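Local atomic coordinates of glutathione S-transferase (Natrialba magadii ATCC 43099, PDB entry 6GZF), a protein that probably conjugates glutathione to electrophiles or reduces glutathionyl-hydroquinones, as a Xi-class glutathione transferase of a haloalkaliphilic archaeon. Residues 119-124 and 128-133; 110-115 and 136-141. All coordinates share one frame; numbering follows the deposited sequence. Where two conformers were deposited one is given.

Contact 1: residues 119-124 and 128-133; sequences ELYVRA and VTCRVT
Tyr121 reaches from helix 117-124 into the curve of loop 128-133 and carries nearly all of this contact. Tyr121 CG lies anti to the carbonyl carbon (chi1 -79°), which carries the phenol off the helix, so that its hydroxyl ends at Thr133. One face of the ring lies against the backbone of Val132, whose CA makes a CH-pi contact 4.3 Å from the ring centroid, 23° off the normal and displaced toward the rim. Val132 CG1 runs past the phenol in the opposite direction and packs on Tyr121 CE1 at 3.6 Å. Cys130 SG approaches obliquely, 3.7 Å from Tyr121 CD2, as a sulfur-aromatic contact. At the far end Tyr121 OH donates to Thr133 O at 2.7 Å; the acceptor lies near the ring plane, and the donor is tilted 22° from the carbonyl plane. A phenylalanine in its place would probably keep much of the packing but leave the Thr133 carbonyl without its phenolic donor. Loop residues 131-133 belong to the predicted glutathione site, while the guanidinium of Arg131 turns elsewhere, to Glu31. The chemistry implies an apolar grip along the ring and one directional bond at its end, tying this loop to the helix.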
loop_
_atom_site.group_PDB
_atom_site.type_symbol
_atom_site.label_atom_id
_atom_site.label_comp_id
_atom_site.label_asym_id
_atom_site.label_seq_id
_atom_site.Cartn_x
_atom_site.Cartn_y
_atom_site.Cartn_z
ATOM N N GLU A 119 5.445 32.474 7.229
ATOM C CA GLU A 119 5.927 33.807 7.570
ATOM C C GLU A 119 6.528 34.493 6.347
ATOM O O GLU A 119 6.393 35.705 6.172
ATOM C CB GLU A 119 6.963 33.737 8.694
ATOM C CG GLU A 119 6.427 33.198 10.007
ATOM C CD GLU A 119 7.511 33.045 11.057
ATOM O OE1 GLU A 119 8.119 34.067 11.439
ATOM O OE2 GLU A 119 7.755 31.902 11.498
ATOM N N LEU A 120 7.188 33.707 5.504
ATOM C CA LEU A 120 7.828 34.225 4.301
ATOM C C LEU A 120 6.800 34.718 3.285
ATOM O O LEU A 120 6.994 35.755 2.650
ATOM C CB LEU A 120 8.720 33.155 3.673
ATOM C CG LEU A 120 10.067 32.943 4.366
ATOM C CD1 LEU A 120 10.671 31.612 3.961
ATOM C CD2 LEU A 120 11.015 34.087 4.045
ATOM N N TYR A 121 5.713 33.966 3.137
ATOM C CA TYR A 121 4.612 34.366 2.265
ATOM C C TYR A 121 4.008 35.689 2.720
ATOM O O TYR A 121 3.822 36.608 1.920
ATOM C CB TYR A 121 3.525 33.288 2.233
ATOM C CG TYR A 121 3.824 32.111 1.330
ATOM C CD1 TYR A 121 4.746 31.140 1.699
ATOM C CD2 TYR A 121 3.167 31.962 0.114
ATOM C CE1 TYR A 121 5.015 30.060 0.875
ATOM C CE2 TYR A 121 3.427 30.887 -0.715
ATOM C CZ TYR A 121 4.351 29.940 -0.329
ATOM O OH TYR A 121 4.611 28.868 -1.151
ATOM N N VAL A 122 3.702 35.773 4.013
ATOM C CA VAL A 122 3.082 36.958 4.601
ATOM C C VAL A 122 3.940 38.206 4.395
ATOM O O VAL A 122 3.418 39.286 4.117
ATOM C CB VAL A 122 2.817 36.756 6.111
ATOM C CG1 VAL A 122 2.366 38.054 6.763
ATOM C CG2 VAL A 122 1.779 35.667 6.325
ATOM N N ARG A 123 5.254 38.055 4.520
ATOM C CA ARG A 123 6.161 39.172 4.277
ATOM C C ARG A 123 6.100 39.618 2.819
ATOM O O ARG A 123 6.167 40.810 2.521
ATOM C CB ARG A 123 7.597 38.798 4.650
ATOM C CG ARG A 123 8.595 39.921 4.414
ATOM C CD ARG A 123 10.018 39.486 4.704
ATOM N NE ARG A 123 10.488 39.952 6.006
ATOM C CZ ARG A 123 10.341 39.277 7.142
ATOM N NH1 ARG A 123 9.735 38.098 7.143
ATOM N NH2 ARG A 123 10.804 39.781 8.278
ATOM N N ALA A 124 5.961 38.652 1.915
ATOM C CA ALA A 124 5.924 38.938 0.486
ATOM C C ALA A 124 4.559 39.461 0.049
ATOM O O ALA A 124 4.464 40.301 -0.845
ATOM C CB ALA A 124 6.292 37.695 -0.308
ATOM N N VAL A 128 -2.265 37.801 1.354
ATOM C CA VAL A 128 -2.369 36.703 0.397
ATOM C C VAL A 128 -3.333 35.608 0.859
ATOM O O VAL A 128 -3.446 35.315 2.051
ATOM C CB VAL A 128 -0.976 36.079 0.113
ATOM C CG1 VAL A 128 -0.453 35.327 1.330
ATOM C CG2 VAL A 128 -1.026 35.171 -1.106
ATOM N N THR A 129 -4.051 35.029 -0.099
ATOM C CA THR A 129 -4.884 33.863 0.154
ATOM C C THR A 129 -4.401 32.708 -0.719
ATOM O O THR A 129 -4.670 32.673 -1.918
ATOM C CB THR A 129 -6.373 34.145 -0.122
ATOM O OG1 THR A 129 -6.846 35.148 0.786
ATOM C CG2 THR A 129 -7.199 32.881 0.062
ATOM N N CYS A 130 -3.675 31.772 -0.114
ATOM C CA CYS A 130 -3.034 30.704 -0.873
ATOM C C CYS A 130 -2.672 29.502 -0.013
ATOM O O CYS A 130 -2.988 29.452 1.176
ATOM C CB CYS A 130 -1.767 31.228 -1.548
ATOM S SG CYS A 130 -0.471 31.710 -0.383
ATOM N N ARG A 131 -2.005 28.535 -0.635
ATOM C CA ARG A 131 -1.422 27.407 0.078
ATOM C C ARG A 131 0.066 27.669 0.290
ATOM O O ARG A 131 0.755 28.142 -0.615
ATOM C CB ARG A 131 -1.625 26.102 -0.697
ATOM C CG ARG A 131 -3.075 25.734 -0.971
ATOM C CD ARG A 131 -3.663 24.886 0.147
ATOM N NE ARG A 131 -4.931 24.275 -0.246
ATOM C CZ ARG A 131 -5.739 23.625 0.585
ATOM N NH1 ARG A 131 -5.418 23.496 1.864
ATOM N NH2 ARG A 131 -6.872 23.103 0.134
ATOM N N VAL A 132 0.556 27.373 1.488
ATOM C CA VAL A 132 1.981 27.509 1.773
ATOM C C VAL A 132 2.704 26.239 1.341
ATOM O O VAL A 132 2.702 25.240 2.058
ATOM C CB VAL A 132 2.242 27.782 3.268
ATOM C CG1 VAL A 132 3.733 27.961 3.524
ATOM C CG2 VAL A 132 1.474 29.012 3.718
ATOM N N THR A 133 3.323 26.285 0.165
ATOM C CA THR A 133 3.946 25.109 -0.439
ATOM C C THR A 133 5.375 25.374 -0.906
ATOM O O THR A 133 5.846 26.511 -0.898
ATOM C CB THR A 133 3.139 24.609 -1.655
ATOM O OG1 THR A 133 3.086 25.640 -2.651
ATOM C CG2 THR A 133 1.726 24.225 -1.249
#

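Contact 2: residues 110-115 and 136-141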
loop_
_atom_site.group_PDB
_atom_site.type_symbol
_atom_site.label_atom_id
_atom_site.label_comp_id
_atom_site.label_asym_id
_atom_site.label_seq_id
_atom_site.Cartn_x
_atom_site.Cartn_y
_atom_site.Cartn_z
ATOM N N HIS A 110 17.766 30.995 5.533
ATOM C CA HIS A 110 18.960 31.813 5.344
ATOM C C HIS A 110 18.655 33.300 5.181
ATOM O O HIS A 110 19.527 34.142 5.390
ATOM C CB HIS A 110 19.750 31.322 4.127
ATOM C CG HIS A 110 20.352 29.962 4.301
ATOM N ND1 HIS A 110 19.626 28.801 4.145
ATOM C CD2 HIS A 110 21.612 29.579 4.618
ATOM C CE1 HIS A 110 20.413 27.760 4.356
ATOM N NE2 HIS A 110 21.622 28.205 4.646
ATOM N N VAL A 111 17.421 33.623 4.810
ATOM C CA VAL A 111 17.064 35.006 4.519
ATOM C C VAL A 111 16.598 35.772 5.758
ATOM O O VAL A 111 17.221 36.759 6.148
ATOM C CB VAL A 111 15.971 35.083 3.437
ATOM C CG1 VAL A 111 15.583 36.527 3.180
ATOM C CG2 VAL A 111 16.461 34.431 2.154
ATOM N N HIS A 112 15.510 35.322 6.377
ATOM C CA HIS A 112 14.936 36.050 7.507
ATOM C C HIS A 112 14.885 35.234 8.795
ATOM O O HIS A 112 14.358 35.703 9.805
ATOM C CB HIS A 112 13.530 36.541 7.155
ATOM C CG HIS A 112 13.509 37.607 6.106
ATOM N ND1 HIS A 112 14.191 38.798 6.241
ATOM C CD2 HIS A 112 12.889 37.663 4.903
ATOM C CE1 HIS A 112 13.992 39.539 5.165
ATOM N NE2 HIS A 112 13.208 38.875 4.339
ATOM N N ASP A 113 15.435 34.022 8.753
ATOM C CA ASP A 113 15.486 33.138 9.918
ATOM C C ASP A 113 14.099 32.934 10.526
ATOM O O ASP A 113 13.895 33.126 11.725
ATOM C CB ASP A 113 16.452 33.693 10.972
ATOM C CG ASP A 113 16.765 32.690 12.066
ATOM O OD1 ASP A 113 16.644 31.474 11.814
ATOM O OD2 ASP A 113 17.129 33.120 13.182
ATOM N N VAL A 114 13.143 32.553 9.687
ATOM C CA VAL A 114 11.771 32.360 10.137
ATOM C C VAL A 114 11.554 30.949 10.677
ATOM O O VAL A 114 12.255 30.012 10.294
ATOM C CB VAL A 114 10.762 32.632 9.004
ATOM C CG1 VAL A 114 10.870 34.074 8.536
ATOM C CG2 VAL A 114 10.992 31.676 7.845
ATOM N N ASP A 115 10.584 30.808 11.573
ATOM C CA ASP A 115 10.233 29.507 12.123
ATOM C C ASP A 115 9.475 28.677 11.094
ATOM O O ASP A 115 9.717 27.480 10.946
ATOM C CB ASP A 115 9.394 29.665 13.392
ATOM C CG ASP A 115 10.140 30.377 14.501
ATOM O OD1 ASP A 115 11.342 30.091 14.691
ATOM O OD2 ASP A 115 9.524 31.224 15.182
ATOM N N VAL A 136 9.806 27.588 -3.532
ATOM C CA VAL A 136 9.629 29.034 -3.560
ATOM C C VAL A 136 10.932 29.715 -3.961
ATOM O O VAL A 136 11.933 29.619 -3.252
ATOM C CB VAL A 136 9.173 29.587 -2.191
ATOM C CG1 VAL A 136 9.255 31.108 -2.175
ATOM C CG2 VAL A 136 7.763 29.121 -1.861
ATOM N N LEU A 137 10.921 30.393 -5.105
ATOM C CA LEU A 137 12.082 31.163 -5.530
ATOM C C LEU A 137 12.003 32.564 -4.939
ATOM O O LEU A 137 11.049 33.301 -5.191
ATOM C CB LEU A 137 12.175 31.225 -7.056
ATOM C CG LEU A 137 13.407 31.951 -7.602
ATOM C CD1 LEU A 137 14.680 31.213 -7.209
ATOM C CD2 LEU A 137 13.320 32.111 -9.113
ATOM N N TRP A 138 13.006 32.925 -4.146
ATOM C CA TRP A 138 12.977 34.181 -3.407
ATOM C C TRP A 138 14.034 35.167 -3.893
ATOM O O TRP A 138 15.191 34.805 -4.095
ATOM C CB TRP A 138 13.169 33.910 -1.912
ATOM C CG TRP A 138 12.964 35.115 -1.047
ATOM C CD1 TRP A 138 13.878 36.089 -0.770
ATOM C CD2 TRP A 138 11.771 35.471 -0.339
ATOM N NE1 TRP A 138 13.326 37.032 0.064
ATOM C CE2 TRP A 138 12.034 36.675 0.344
ATOM C CE3 TRP A 138 10.505 34.889 -0.217
ATOM C CZ2 TRP A 138 11.079 37.308 1.136
ATOM C CZ3 TRP A 138 9.560 35.519 0.571
ATOM C CH2 TRP A 138 9.850 36.715 1.237
ATOM N N ASP A 139 13.623 36.419 -4.077
ATOM C CA ASP A 139 14.546 37.488 -4.439
ATOM C C ASP A 139 14.980 38.256 -3.196
ATOM O O ASP A 139 14.147 38.749 -2.440
ATOM C CB ASP A 139 13.902 38.440 -5.447
ATOM C CG ASP A 139 14.815 39.587 -5.830
ATOM O OD1 ASP A 139 16.039 39.366 -5.919
ATOM O OD2 ASP A 139 14.309 40.708 -6.044
ATOM N N THR A 140 16.289 38.357 -2.989
ATOM C CA THR A 140 16.824 39.018 -1.804
ATOM C C THR A 140 16.911 40.532 -1.973
ATOM O O THR A 140 17.108 41.261 -1.000
ATOM C CB THR A 140 18.219 38.475 -1.443
ATOM O OG1 THR A 140 19.051 38.475 -2.609
ATOM C CG2 THR A 140 18.113 37.054 -0.907
ATOM N N GLU A 141 16.762 41.005 -3.206
ATOM C CA GLU A 141 16.847 42.436 -3.478
ATOM C C GLU A 141 15.506 43.128 -3.250
ATOM O O GLU A 141 15.427 44.117 -2.522
ATOM C CB GLU A 141 17.333 42.685 -4.907
ATOM C CG GLU A 141 17.680 44.136 -5.194
ATOM C CD GLU A 141 19.176 44.397 -5.161
ATOM O OE1 GLU A 141 19.930 43.621 -5.787
ATOM O OE2 GLU A 141 19.598 45.373 -4.506
#
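Val111 and His112, neighbours in the loop before helix 117-124, both meet the indole of Trp138 on strand 136-139. They come to its pyrrole and benzene parts respectively. Trp138 CG is anti to the backbone N (chi1 -172°), an orientation that carries the indole off the strand, its benzene end toward helix 117-124 and its NE1 and CZ2 atoms turned to the loop. Val111 lies slantwise to the indole, CG1 3.9 Å from Trp138 NE1, its other methyl close to Trp138 CD1. That second methyl also looks toward the strand's end, with Val111 CG2 and Thr140 CG2 a loose 4.4 Å apart. The His112 side chain crosses that of Trp138 at about a right angle. The imidazole turns the edge holding CD2 and NE2 to Trp138 CZ2, which lies near the imidazole plane, 4.2 Å from His112 NE2; toward the indole the approach is oblique. Within the loop, Val111 CG1 also rests over one face of this imidazole, 3.4 Å above its plane and offset toward the rim. His112 NE2 is hydrogen-bonded to Asp143, which helps fix the ring's rotation; no hydrogen bond joins the two segments, and their meeting is van der Waals packing. In the mixed sheet of the thioredoxin-like domain, strand 136-139 runs antiparallel to both 56-60 and 144-147. The indole touches Tyr59 and Ile145 on these flanking strands, and Leu120 and Ala124 of helix 117-124 pack against it.

Overall arrangement
Contacts 1 and 2 lie 12 Å apart between centres, and along the chain both segments of contact 1 fall between those of contact 2. Helix 117-124, which carries one side of contact 1, packs on both segments of contact 2: Tyr121 against Val136, Leu120 against Val114, and Arg123 against His112. Contact 1 is the one next to the predicted glutathione site: the side chain of Thr133 is about 5 Å from that of Trp97 and about 7 Å from that of Cys64, the predicted nucleophile. Contact 2 stands further back, with the side chain of Trp138 about 10 Å from that of Val132, and packs the loop preceding the helix against the sheet.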